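Side-chain contacts in probable Ni/Fe-hydrogenase 1 B-type cytochrome subunit (Escherichia coli K-12, PDB 6G94), which probably serves as the membrane-bound b-type cytochrome of hydrogenase 1, carrying electrons through haem in the inner membrane: residues I[147-152]-I[165-170]; I[22-27]-I[67-72]. All blocks are in the same frame, centred on the assembly; numbering follows the deposited sequence.

Contact 1: residues I[147-152]-I[165-170]; sequences GFALYS and YVVEFF. With HEM (protoporphyrin IX containing Fe), chain B.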
ATOM      1  N   GLY I 147       7.705  41.703 -10.772  1.00 52.41           N
ATOM      2  CA  GLY I 147       7.964  40.406 -11.397  1.00 50.12           C
ATOM      3  C   GLY I 147       9.437  40.041 -11.460  1.00 51.23           C
ATOM      4  O   GLY I 147       9.793  38.876 -11.271  1.00 50.41           O
ATOM      5  N   PHE I 148      10.291  41.043 -11.699  1.00 51.47           N
ATOM      6  CA  PHE I 148      11.738  40.847 -11.776  1.00 52.53           C
ATOM      7  C   PHE I 148      12.409  40.808 -10.421  1.00 55.16           C
ATOM      8  O   PHE I 148      13.470  40.196 -10.273  1.00 57.22           O
ATOM      9  CB  PHE I 148      12.404  41.921 -12.637  1.00 53.32           C
ATOM     10  CG  PHE I 148      12.553  41.521 -14.062  1.00 53.91           C
ATOM     11  CD1 PHE I 148      13.501  40.589 -14.428  1.00 53.84           C
ATOM     12  CD2 PHE I 148      11.714  42.033 -15.028  1.00 55.57           C
ATOM     13  CE1 PHE I 148      13.624  40.179 -15.737  1.00 54.32           C
ATOM     14  CE2 PHE I 148      11.830  41.638 -16.344  1.00 56.97           C
ATOM     15  CZ  PHE I 148      12.788  40.704 -16.699  1.00 57.89           C
ATOM     16  N   ALA I 149      11.802  41.458  -9.445  1.00 56.10           N
ATOM     17  CA  ALA I 149      12.324  41.430  -8.086  1.00 55.17           C
ATOM     18  C   ALA I 149      12.266  39.998  -7.602  1.00 52.94           C
ATOM     19  O   ALA I 149      13.154  39.554  -6.902  1.00 52.28           O
ATOM     20  CB  ALA I 149      11.542  42.347  -7.168  1.00 54.04           C
ATOM     21  N   LEU I 150      11.214  39.282  -7.982  1.00 50.69           N
ATOM     22  CA  LEU I 150      11.092  37.871  -7.680  1.00 50.45           C
ATOM     23  C   LEU I 150      12.050  36.980  -8.452  1.00 52.91           C
ATOM     24  O   LEU I 150      12.674  36.103  -7.885  1.00 55.75           O
ATOM     25  CB  LEU I 150       9.679  37.398  -7.951  1.00 48.13           C
ATOM     26  CG  LEU I 150       8.594  37.984  -7.089  1.00 47.16           C
ATOM     27  CD1 LEU I 150       7.248  37.485  -7.575  1.00 44.90           C
ATOM     28  CD2 LEU I 150       8.847  37.632  -5.635  1.00 46.92           C
ATOM     29  N   TYR I 151      12.144  37.207  -9.751  1.00 50.98           N
ATOM     30  CA  TYR I 151      12.990  36.427 -10.640  1.00 49.12           C
ATOM     31  C   TYR I 151      14.509  36.556 -10.399  1.00 49.53           C
ATOM     32  O   TYR I 151      15.236  35.580 -10.456  1.00 47.94           O
ATOM     33  CB  TYR I 151      12.601  36.733 -12.092  1.00 46.22           C
ATOM     34  CG  TYR I 151      13.386  35.980 -13.119  1.00 47.29           C
ATOM     35  CD1 TYR I 151      14.604  36.463 -13.564  1.00 50.55           C
ATOM     36  CD2 TYR I 151      12.927  34.787 -13.650  1.00 46.60           C
ATOM     37  CE1 TYR I 151      15.358  35.780 -14.503  1.00 50.77           C
ATOM     38  CE2 TYR I 151      13.672  34.097 -14.597  1.00 47.46           C
ATOM     39  CZ  TYR I 151      14.883  34.599 -15.019  1.00 48.97           C
ATOM     40  OH  TYR I 151      15.640  33.943 -15.948  1.00 49.44           O
ATOM     41  N   SER I 152      14.969  37.773 -10.156  1.00 51.10           N
ATOM     42  CA  SER I 152      16.383  38.068  -9.963  1.00 53.12           C
ATOM     43  C   SER I 152      16.864  37.796  -8.546  1.00 58.36           C
ATOM     44  O   SER I 152      18.023  38.032  -8.223  1.00 62.54           O
ATOM     45  CB  SER I 152      16.647  39.531 -10.307  1.00 50.55           C
ATOM     46  N   TYR I 165      15.982  46.594  -4.349  1.00 62.62           N
ATOM     47  CA  TYR I 165      15.557  47.697  -3.523  1.00 60.66           C
ATOM     48  C   TYR I 165      14.089  47.464  -3.312  1.00 57.41           C
ATOM     49  O   TYR I 165      13.552  47.831  -2.296  1.00 56.55           O
ATOM     50  CB  TYR I 165      15.770  49.032  -4.231  1.00 62.50           C
ATOM     51  CG  TYR I 165      17.181  49.569  -4.143  1.00 65.82           C
ATOM     52  CD1 TYR I 165      17.565  50.364  -3.087  1.00 66.12           C
ATOM     53  CD2 TYR I 165      18.129  49.289  -5.130  1.00 67.86           C
ATOM     54  CE1 TYR I 165      18.844  50.862  -2.999  1.00 67.33           C
ATOM     55  CE2 TYR I 165      19.416  49.781  -5.047  1.00 68.01           C
ATOM     56  CZ  TYR I 165      19.761  50.567  -3.974  1.00 69.17           C
ATOM     57  OH  TYR I 165      21.024  51.064  -3.859  1.00 72.06           O
ATOM     58  N   VAL I 166      13.442  46.847  -4.294  1.00 56.91           N
ATOM     59  CA  VAL I 166      12.039  46.511  -4.223  1.00 58.58           C
ATOM     60  C   VAL I 166      11.835  45.589  -3.052  1.00 62.35           C
ATOM     61  O   VAL I 166      10.851  45.700  -2.334  1.00 65.54           O
ATOM     62  CB  VAL I 166      11.576  45.779  -5.476  1.00 57.11           C
ATOM     63  CG1 VAL I 166      10.110  45.413  -5.356  1.00 55.08           C
ATOM     64  CG2 VAL I 166      11.834  46.619  -6.713  1.00 58.58           C
ATOM     65  N   VAL I 167      12.788  44.687  -2.868  1.00 58.46           N
ATOM     66  CA  VAL I 167      12.741  43.734  -1.806  1.00 55.21           C
ATOM     67  C   VAL I 167      12.885  44.460  -0.477  1.00 56.97           C
ATOM     68  O   VAL I 167      12.085  44.269   0.412  1.00 56.06           O
ATOM     69  CB  VAL I 167      13.815  42.672  -2.041  1.00 54.60           C
ATOM     70  CG1 VAL I 167      14.083  41.852  -0.788  1.00 55.72           C
ATOM     71  CG2 VAL I 167      13.380  41.777  -3.179  1.00 51.98           C
ATOM     72  N   GLU I 168      13.894  45.314  -0.363  1.00 59.52           N
ATOM     73  CA  GLU I 168      14.142  46.061   0.868  1.00 58.60           C
ATOM     74  C   GLU I 168      12.975  46.960   1.198  1.00 57.98           C
ATOM     75  O   GLU I 168      12.664  47.164   2.365  1.00 59.61           O
ATOM     76  CB  GLU I 168      15.437  46.865   0.779  1.00 59.05           C
ATOM     77  CG  GLU I 168      16.593  46.097   0.169  1.00 61.99           C
ATOM     78  CD  GLU I 168      17.879  46.898   0.083  1.00 66.58           C
ATOM     79  OE1 GLU I 168      17.898  48.027   0.588  1.00 72.06           O
ATOM     80  OE2 GLU I 168      18.880  46.414  -0.481  1.00 63.35           O
ATOM     81  N   PHE I 169      12.332  47.484   0.160  1.00 54.63           N
ATOM     82  CA  PHE I 169      11.163  48.306   0.314  1.00 52.88           C
ATOM     83  C   PHE I 169      10.024  47.537   0.983  1.00 52.29           C
ATOM     84  O   PHE I 169       9.468  47.979   1.963  1.00 53.09           O
ATOM     85  CB  PHE I 169      10.712  48.871  -1.031  1.00 52.46           C
ATOM     86  CG  PHE I 169       9.353  49.483  -0.988  1.00 50.99           C
ATOM     87  CD1 PHE I 169       9.164  50.739  -0.446  1.00 50.52           C
ATOM     88  CD2 PHE I 169       8.267  48.764  -1.413  1.00 49.98           C
ATOM     89  CE1 PHE I 169       7.922  51.281  -0.355  1.00 49.96           C
ATOM     90  CE2 PHE I 169       7.013  49.303  -1.332  1.00 50.29           C
ATOM     91  CZ  PHE I 169       6.844  50.567  -0.806  1.00 50.58           C
ATOM     92  N   PHE I 170       9.680  46.387   0.442  1.00 51.89           N
ATOM     93  CA  PHE I 170       8.675  45.551   1.054  1.00 53.73           C
ATOM     94  C   PHE I 170       9.028  45.121   2.475  1.00 55.98           C
ATOM     95  O   PHE I 170       8.147  44.928   3.288  1.00 58.86           O
ATOM     96  CB  PHE I 170       8.346  44.384   0.151  1.00 53.64           C
ATOM     97  CG  PHE I 170       7.428  44.758  -0.953  1.00 57.28           C
ATOM     98  CD1 PHE I 170       6.118  45.074  -0.687  1.00 60.11           C
ATOM     99  CD2 PHE I 170       7.871  44.853  -2.255  1.00 60.19           C
ATOM    100  CE1 PHE I 170       5.255  45.460  -1.710  1.00 61.52           C
ATOM    101  CE2 PHE I 170       7.012  45.230  -3.279  1.00 59.48           C
ATOM    102  CZ  PHE I 170       5.700  45.533  -3.009  1.00 57.88           C
TER
HETATM  103  CHA HEM B 301       4.328  34.990 -10.674  1.00 49.15           C
HETATM  104  CHB HEM B 301       1.250  37.208 -13.571  1.00 52.07           C
HETATM  105  CHC HEM B 301       4.845  39.834 -15.383  1.00 51.64           C
HETATM  106  CHD HEM B 301       7.983  37.167 -12.908  1.00 51.13           C
HETATM  107  C1A HEM B 301       3.195  35.477 -11.241  1.00 49.41           C
HETATM  108  C2A HEM B 301       1.927  35.273 -10.692  1.00 48.77           C
HETATM  109  C3A HEM B 301       1.050  35.899 -11.495  1.00 49.97           C
HETATM  110  C4A HEM B 301       1.781  36.479 -12.542  1.00 50.11           C
HETATM  111  CMA HEM B 301      -0.446  35.935 -11.290  1.00 50.21           C
HETATM  112  CAA HEM B 301       1.605  34.470  -9.453  1.00 47.63           C
HETATM  113  CBA HEM B 301       1.785  35.259  -8.171  1.00 47.56           C
HETATM  114  CGA HEM B 301       1.433  34.396  -7.001  1.00 50.81           C
HETATM  115  O1A HEM B 301       0.286  34.003  -6.758  1.00 48.87           O
HETATM  116  O2A HEM B 301       2.329  34.061  -6.224  1.00 55.51           O
HETATM  117  C1B HEM B 301       1.980  38.151 -14.306  1.00 53.34           C
HETATM  118  C2B HEM B 301       1.380  39.071 -15.211  1.00 51.55           C
HETATM  119  C3B HEM B 301       2.397  39.817 -15.703  1.00 52.45           C
HETATM  120  C4B HEM B 301       3.613  39.310 -15.087  1.00 51.33           C
HETATM  121  CMB HEM B 301      -0.092  39.190 -15.533  1.00 48.46           C
HETATM  122  CAB HEM B 301       2.390  40.927 -16.663  1.00 55.39           C
HETATM  123  CBB HEM B 301       1.312  41.234 -17.361  1.00 59.19           C
HETATM  124  C1C HEM B 301       6.033  39.292 -14.911  1.00 51.74           C
HETATM  125  C2C HEM B 301       7.310  39.669 -15.331  1.00 50.05           C
HETATM  126  C3C HEM B 301       8.194  38.914 -14.618  1.00 50.68           C
HETATM  127  C4C HEM B 301       7.445  38.074 -13.768  1.00 50.13           C
HETATM  128  CMC HEM B 301       7.666  40.727 -16.346  1.00 47.00           C
HETATM  129  CAC HEM B 301       9.663  38.989 -14.741  1.00 52.02           C
HETATM  130  CBC HEM B 301      10.366  37.922 -15.095  1.00 49.37           C
HETATM  131  C1D HEM B 301       7.201  36.398 -12.074  1.00 51.72           C
HETATM  132  C2D HEM B 301       7.819  35.546 -11.069  1.00 50.61           C
HETATM  133  C3D HEM B 301       6.796  34.917 -10.436  1.00 50.92           C
HETATM  134  C4D HEM B 301       5.571  35.423 -11.074  1.00 50.35           C
HETATM  135  CMD HEM B 301       9.307  35.420 -10.854  1.00 48.35           C
HETATM  136  CAD HEM B 301       6.836  33.908  -9.299  1.00 49.12           C
HETATM  137  CBD HEM B 301       7.719  32.704  -9.615  1.00 51.00           C
HETATM  138  CGD HEM B 301       7.724  31.629  -8.559  1.00 53.57           C
HETATM  139  O1D HEM B 301       8.329  31.771  -7.488  1.00 54.47           O
HETATM  140  O2D HEM B 301       7.132  30.566  -8.754  1.00 52.37           O
HETATM  141  NA  HEM B 301       3.104  36.248 -12.362  1.00 49.96           N
HETATM  142  NB  HEM B 301       3.299  38.323 -14.269  1.00 52.85           N
HETATM  143  NC  HEM B 301       6.139  38.291 -14.007  1.00 49.93           N
HETATM  144  ND  HEM B 301       5.862  36.306 -12.040  1.00 52.39           N
HETATM  145 FE   HEM B 301       4.646  37.215 -13.093  1.00 47.76          FE

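Contact 2: residues I[22-27]-I[67-72]; sequences HWLTVL and GMVFTV. With HEM (protoporphyrin IX containing Fe), chain B.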
ATOM      1  N   HIS I  22       1.970  44.818 -30.977  1.00 77.47           N
ATOM      2  CA  HIS I  22       0.805  45.008 -30.106  1.00 72.26           C
ATOM      3  C   HIS I  22       0.220  43.629 -29.904  1.00 69.03           C
ATOM      4  O   HIS I  22      -0.165  43.270 -28.796  1.00 63.81           O
ATOM      5  CB  HIS I  22      -0.242  45.979 -30.719  1.00 73.68           C
ATOM      6  CG  HIS I  22      -1.627  45.881 -30.118  1.00 75.83           C
ATOM      7  ND1 HIS I  22      -2.009  46.555 -28.973  1.00 75.41           N
ATOM      8  CD2 HIS I  22      -2.718  45.182 -30.513  1.00 73.97           C
ATOM      9  CE1 HIS I  22      -3.264  46.264 -28.682  1.00 71.15           C
ATOM     10  NE2 HIS I  22      -3.719  45.436 -29.604  1.00 71.97           N
ATOM     11  N   TRP I  23       0.153  42.867 -30.990  1.00 71.42           N
ATOM     12  CA  TRP I  23      -0.402  41.519 -30.956  1.00 73.19           C
ATOM     13  C   TRP I  23       0.536  40.620 -30.233  1.00 70.21           C
ATOM     14  O   TRP I  23       0.144  39.577 -29.743  1.00 69.53           O
ATOM     15  CB  TRP I  23      -0.660  40.971 -32.360  1.00 76.98           C
ATOM     16  CG  TRP I  23      -1.794  41.633 -33.015  1.00 81.66           C
ATOM     17  CD1 TRP I  23      -1.775  42.256 -34.217  1.00 83.05           C
ATOM     18  CD2 TRP I  23      -3.134  41.773 -32.498  1.00 85.60           C
ATOM     19  NE1 TRP I  23      -3.016  42.774 -34.498  1.00 90.82           N
ATOM     20  CE2 TRP I  23      -3.872  42.498 -33.458  1.00 92.41           C
ATOM     21  CE3 TRP I  23      -3.784  41.352 -31.316  1.00 82.47           C
ATOM     22  CZ2 TRP I  23      -5.242  42.824 -33.277  1.00 91.28           C
ATOM     23  CZ3 TRP I  23      -5.144  41.675 -31.135  1.00 81.09           C
ATOM     24  CH2 TRP I  23      -5.852  42.404 -32.111  1.00 84.41           C
ATOM     25  N   LEU I  24       1.786  41.039 -30.173  1.00 68.41           N
ATOM     26  CA  LEU I  24       2.757  40.330 -29.385  1.00 68.20           C
ATOM     27  C   LEU I  24       2.423  40.500 -27.896  1.00 65.81           C
ATOM     28  O   LEU I  24       2.089  39.533 -27.221  1.00 65.63           O
ATOM     29  CB  LEU I  24       4.164  40.814 -29.724  1.00 67.14           C
ATOM     30  CG  LEU I  24       5.230  39.758 -29.439  1.00 65.74           C
ATOM     31  CD1 LEU I  24       4.872  38.408 -30.043  1.00 63.62           C
ATOM     32  CD2 LEU I  24       6.570  40.243 -29.937  1.00 65.05           C
ATOM     33  N   THR I  25       2.509  41.734 -27.413  1.00 63.07           N
ATOM     34  CA  THR I  25       2.100  42.125 -26.069  1.00 61.66           C
ATOM     35  C   THR I  25       0.809  41.455 -25.586  1.00 63.39           C
ATOM     36  O   THR I  25       0.721  41.016 -24.449  1.00 65.75           O
ATOM     37  CB  THR I  25       1.889  43.636 -26.011  1.00 60.13           C
ATOM     38  OG1 THR I  25       2.940  44.272 -26.727  1.00 61.28           O
ATOM     39  CG2 THR I  25       1.949  44.115 -24.622  1.00 59.59           C
ATOM     40  N   VAL I  26      -0.182  41.371 -26.458  1.00 63.78           N
ATOM     41  CA  VAL I  26      -1.436  40.692 -26.140  1.00 61.08           C
ATOM     42  C   VAL I  26      -1.167  39.210 -25.940  1.00 60.45           C
ATOM     43  O   VAL I  26      -1.673  38.613 -25.010  1.00 62.64           O
ATOM     44  CB  VAL I  26      -2.497  40.918 -27.238  1.00 58.26           C
ATOM     45  CG1 VAL I  26      -3.707  40.010 -27.047  1.00 54.82           C
ATOM     46  CG2 VAL I  26      -2.911  42.378 -27.259  1.00 58.12           C
ATOM     47  N   LEU I  27      -0.357  38.632 -26.810  1.00 59.00           N
ATOM     48  CA  LEU I  27      -0.004  37.237 -26.715  1.00 57.48           C
ATOM     49  C   LEU I  27       0.756  37.016 -25.416  1.00 54.56           C
ATOM     50  O   LEU I  27       0.475  36.087 -24.707  1.00 51.45           O
ATOM     51  CB  LEU I  27       0.821  36.826 -27.937  1.00 60.17           C
ATOM     52  CG  LEU I  27       1.212  35.368 -28.132  1.00 59.72           C
ATOM     53  CD1 LEU I  27      -0.043  34.543 -28.328  1.00 60.15           C
ATOM     54  CD2 LEU I  27       2.115  35.264 -29.335  1.00 58.27           C
ATOM     55  N   GLY I  67       7.662  36.879 -19.828  1.00 46.29           N
ATOM     56  CA  GLY I  67       7.911  38.115 -19.132  1.00 49.94           C
ATOM     57  C   GLY I  67       9.139  38.821 -19.638  1.00 54.36           C
ATOM     58  O   GLY I  67       9.269  40.023 -19.475  1.00 57.75           O
ATOM     59  N   MET I  68      10.051  38.069 -20.246  1.00 57.43           N
ATOM     60  CA  MET I  68      11.238  38.646 -20.869  1.00 56.14           C
ATOM     61  C   MET I  68      10.815  39.366 -22.130  1.00 55.41           C
ATOM     62  O   MET I  68      11.039  40.571 -22.263  1.00 53.79           O
ATOM     63  CB  MET I  68      12.287  37.570 -21.175  1.00 54.92           C
ATOM     64  CG  MET I  68      12.956  36.984 -19.939  1.00 53.39           C
ATOM     65  SD  MET I  68      14.148  38.118 -19.206  1.00 55.55           S
ATOM     66  CE  MET I  68      14.892  37.103 -17.929  1.00 51.53           C
ATOM     67  N   VAL I  69      10.181  38.617 -23.034  1.00 58.53           N
ATOM     68  CA  VAL I  69       9.663  39.156 -24.303  1.00 61.39           C
ATOM     69  C   VAL I  69       8.761  40.369 -24.057  1.00 61.38           C
ATOM     70  O   VAL I  69       8.993  41.446 -24.627  1.00 62.35           O
ATOM     71  CB  VAL I  69       8.900  38.091 -25.128  1.00 58.11           C
ATOM     72  CG1 VAL I  69       8.371  38.701 -26.417  1.00 56.04           C
ATOM     73  CG2 VAL I  69       9.798  36.904 -25.441  1.00 55.49           C
ATOM     74  N   PHE I  70       7.746  40.172 -23.214  1.00 57.49           N
ATOM     75  CA  PHE I  70       6.844  41.235 -22.794  1.00 55.54           C
ATOM     76  C   PHE I  70       7.595  42.477 -22.356  1.00 53.59           C
ATOM     77  O   PHE I  70       7.268  43.565 -22.789  1.00 55.69           O
ATOM     78  CB  PHE I  70       5.936  40.765 -21.657  1.00 54.61           C
ATOM     79  CG  PHE I  70       5.070  41.845 -21.095  1.00 54.06           C
ATOM     80  CD1 PHE I  70       3.872  42.189 -21.728  1.00 58.01           C
ATOM     81  CD2 PHE I  70       5.444  42.533 -19.943  1.00 52.73           C
ATOM     82  CE1 PHE I  70       3.064  43.202 -21.225  1.00 57.06           C
ATOM     83  CE2 PHE I  70       4.640  43.538 -19.428  1.00 53.86           C
ATOM     84  CZ  PHE I  70       3.447  43.869 -20.068  1.00 56.58           C
ATOM     85  N   THR I  71       8.593  42.311 -21.498  1.00 52.47           N
ATOM     86  CA  THR I  71       9.359  43.443 -20.961  1.00 54.90           C
ATOM     87  C   THR I  71      10.083  44.227 -22.054  1.00 58.74           C
ATOM     88  O   THR I  71      10.062  45.456 -22.065  1.00 59.37           O
ATOM     89  CB  THR I  71      10.385  42.991 -19.901  1.00 52.97           C
ATOM     90  OG1 THR I  71       9.691  42.368 -18.821  1.00 52.88           O
ATOM     91  CG2 THR I  71      11.145  44.163 -19.336  1.00 51.82           C
ATOM     92  N   VAL I  72      10.742  43.504 -22.955  1.00 61.55           N
ATOM     93  CA  VAL I  72      11.478  44.105 -24.065  1.00 61.26           C
ATOM     94  C   VAL I  72      10.528  44.913 -24.960  1.00 62.51           C
ATOM     95  O   VAL I  72      10.728  46.117 -25.177  1.00 62.87           O
ATOM     96  CB  VAL I  72      12.258  43.027 -24.861  1.00 60.12           C
ATOM     97  CG1 VAL I  72      12.580  43.497 -26.268  1.00 61.69           C
ATOM     98  CG2 VAL I  72      13.549  42.672 -24.133  1.00 59.72           C
TER
HETATM   99  CHA HEM B 301       4.328  34.990 -10.674  1.00 49.15           C
HETATM  100  CHB HEM B 301       1.250  37.208 -13.571  1.00 52.07           C
HETATM  101  CHC HEM B 301       4.845  39.834 -15.383  1.00 51.64           C
HETATM  102  CHD HEM B 301       7.983  37.167 -12.908  1.00 51.13           C
HETATM  103  C1A HEM B 301       3.195  35.477 -11.241  1.00 49.41           C
HETATM  104  C2A HEM B 301       1.927  35.273 -10.692  1.00 48.77           C
HETATM  105  C3A HEM B 301       1.050  35.899 -11.495  1.00 49.97           C
HETATM  106  C4A HEM B 301       1.781  36.479 -12.542  1.00 50.11           C
HETATM  107  CMA HEM B 301      -0.446  35.935 -11.290  1.00 50.21           C
HETATM  108  CAA HEM B 301       1.605  34.470  -9.453  1.00 47.63           C
HETATM  109  CBA HEM B 301       1.785  35.259  -8.171  1.00 47.56           C
HETATM  110  CGA HEM B 301       1.433  34.396  -7.001  1.00 50.81           C
HETATM  111  O1A HEM B 301       0.286  34.003  -6.758  1.00 48.87           O
HETATM  112  O2A HEM B 301       2.329  34.061  -6.224  1.00 55.51           O
HETATM  113  C1B HEM B 301       1.980  38.151 -14.306  1.00 53.34           C
HETATM  114  C2B HEM B 301       1.380  39.071 -15.211  1.00 51.55           C
HETATM  115  C3B HEM B 301       2.397  39.817 -15.703  1.00 52.45           C
HETATM  116  C4B HEM B 301       3.613  39.310 -15.087  1.00 51.33           C
HETATM  117  CMB HEM B 301      -0.092  39.190 -15.533  1.00 48.46           C
HETATM  118  CAB HEM B 301       2.390  40.927 -16.663  1.00 55.39           C
HETATM  119  CBB HEM B 301       1.312  41.234 -17.361  1.00 59.19           C
HETATM  120  C1C HEM B 301       6.033  39.292 -14.911  1.00 51.74           C
HETATM  121  C2C HEM B 301       7.310  39.669 -15.331  1.00 50.05           C
HETATM  122  C3C HEM B 301       8.194  38.914 -14.618  1.00 50.68           C
HETATM  123  C4C HEM B 301       7.445  38.074 -13.768  1.00 50.13           C
HETATM  124  CMC HEM B 301       7.666  40.727 -16.346  1.00 47.00           C
HETATM  125  CAC HEM B 301       9.663  38.989 -14.741  1.00 52.02           C
HETATM  126  CBC HEM B 301      10.366  37.922 -15.095  1.00 49.37           C
HETATM  127  C1D HEM B 301       7.201  36.398 -12.074  1.00 51.72           C
HETATM  128  C2D HEM B 301       7.819  35.546 -11.069  1.00 50.61           C
HETATM  129  C3D HEM B 301       6.796  34.917 -10.436  1.00 50.92           C
HETATM  130  C4D HEM B 301       5.571  35.423 -11.074  1.00 50.35           C
HETATM  131  CMD HEM B 301       9.307  35.420 -10.854  1.00 48.35           C
HETATM  132  CAD HEM B 301       6.836  33.908  -9.299  1.00 49.12           C
HETATM  133  CBD HEM B 301       7.719  32.704  -9.615  1.00 51.00           C
HETATM  134  CGD HEM B 301       7.724  31.629  -8.559  1.00 53.57           C
HETATM  135  O1D HEM B 301       8.329  31.771  -7.488  1.00 54.47           O
HETATM  136  O2D HEM B 301       7.132  30.566  -8.754  1.00 52.37           O
HETATM  137  NA  HEM B 301       3.104  36.248 -12.362  1.00 49.96           N
HETATM  138  NB  HEM B 301       3.299  38.323 -14.269  1.00 52.85           N
HETATM  139  NC  HEM B 301       6.139  38.291 -14.007  1.00 49.93           N
HETATM  140  ND  HEM B 301       5.862  36.306 -12.040  1.00 52.39           N
HETATM  141 FE   HEM B 301       4.646  37.215 -13.093  1.00 47.76          FE

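Contact 1: residues I[147-152]-I[165-170]
Ala149 and Val166 meet where two helix ends approach most closely, their CA atoms 6.4 Å apart. The methyl CB of Ala149 points at the short helix 166-172 and touches both CB and CG1 of Val166, each at 3.8 Å. With CG1 anti to the backbone N (chi1 179°), Val166 brings this branch alongside the alanine methyl, where it also lies at the edge of the Phe170 ring, in its plane. Val167 adds a looser touch, its CG2 4.4 Å from Ala149 CB. No hydrogen bond crosses; the touching groups are the methyl of Ala149 and the two valines.

The neighbouring residues of helix 130-151 serve the haem instead. Gly147 O lies 3.0 Å from CHD, and a side chain on the glycine CA would probably run into C3C. Phe148 offers a ring face to a vinyl group, whose CAC sits over the ring centre, 3.6 Å above the plane. Replaced by alanine, Phe148 would lose its ring, which is likely to leave the vinyl without the face it lies against and open a gap toward Met68 and Thr71 of helix 55-83. Leu150 packs CB against the haem methyl CMD at 3.5 Å, while its CD1 reaches the root of a propionate, CAD. The arrangement is that of a transmembrane haem pocket: a helix lining the porphyrin edge on one side and, on another, carrying a short helix of the predicted periplasmic loop.

Contact 2: residues I[22-27]-I[67-72]
Thr25 lays its methyl, CG2, against CE1 and CD1 of the Phe70 ring, 3.7 and 4.0 Å away, approaching the ring obliquely. The torsions of both residues make the meeting possible. Phe70 has CG anti to its own N (chi1 175°), which carries the ring out from its helix until CE1 and CD1 reach Thr25, although the bond leaving the backbone does not point there. On the threonine it is CG2 that lies anti to N, so the methyl faces the ring while OG1 stays beside the backbone N and makes a weak hydrogen bond to Trp21 O, one turn earlier in the same helix. A second touch is lighter: Leu24 CD2 meets Val69 CG1 at 4.2 Å.

The modest bulk of threonine is consistent with the close approach of the backbones, the CA atoms of Thr25 and Phe70 lying 5.8 Å apart. Cys28, Met29 and Leu32 continue the packing round Phe70 on helix 20-40, and the haem vinyl carbon CBB also approaches the ring obliquely. Farther round helix 55-83, Thr71 OG1 lies 3.6 Å from the haem methyl CMC. Between 22-27 and 67-72 the contacts are apolar and no hydrogen bond crosses, so this part of the junction of transmembrane helices probably depends on shape fit and van der Waals packing.

How the contacts relate
Read from the N terminus, the chain illustrates how separate helix pairings can share one cofactor. Contact 2 comes first, bringing helix 20-40 against helix 55-83 and closing a loop of 39 residues, 25 of them helical. Contact 1 follows in series, neither nested in contact 2 nor crossing it; it closes a short span of 12 residues without helix or strand, folding helix 166-172 back on the end of helix 130-151. Their centres lie 21 Å apart, yet segments 67-72 and 147-152 meet directly: Phe148 packs on Thr71 and Met68, and Tyr151 on Met68. Both segments also touch the haem, which thus links the two pairings.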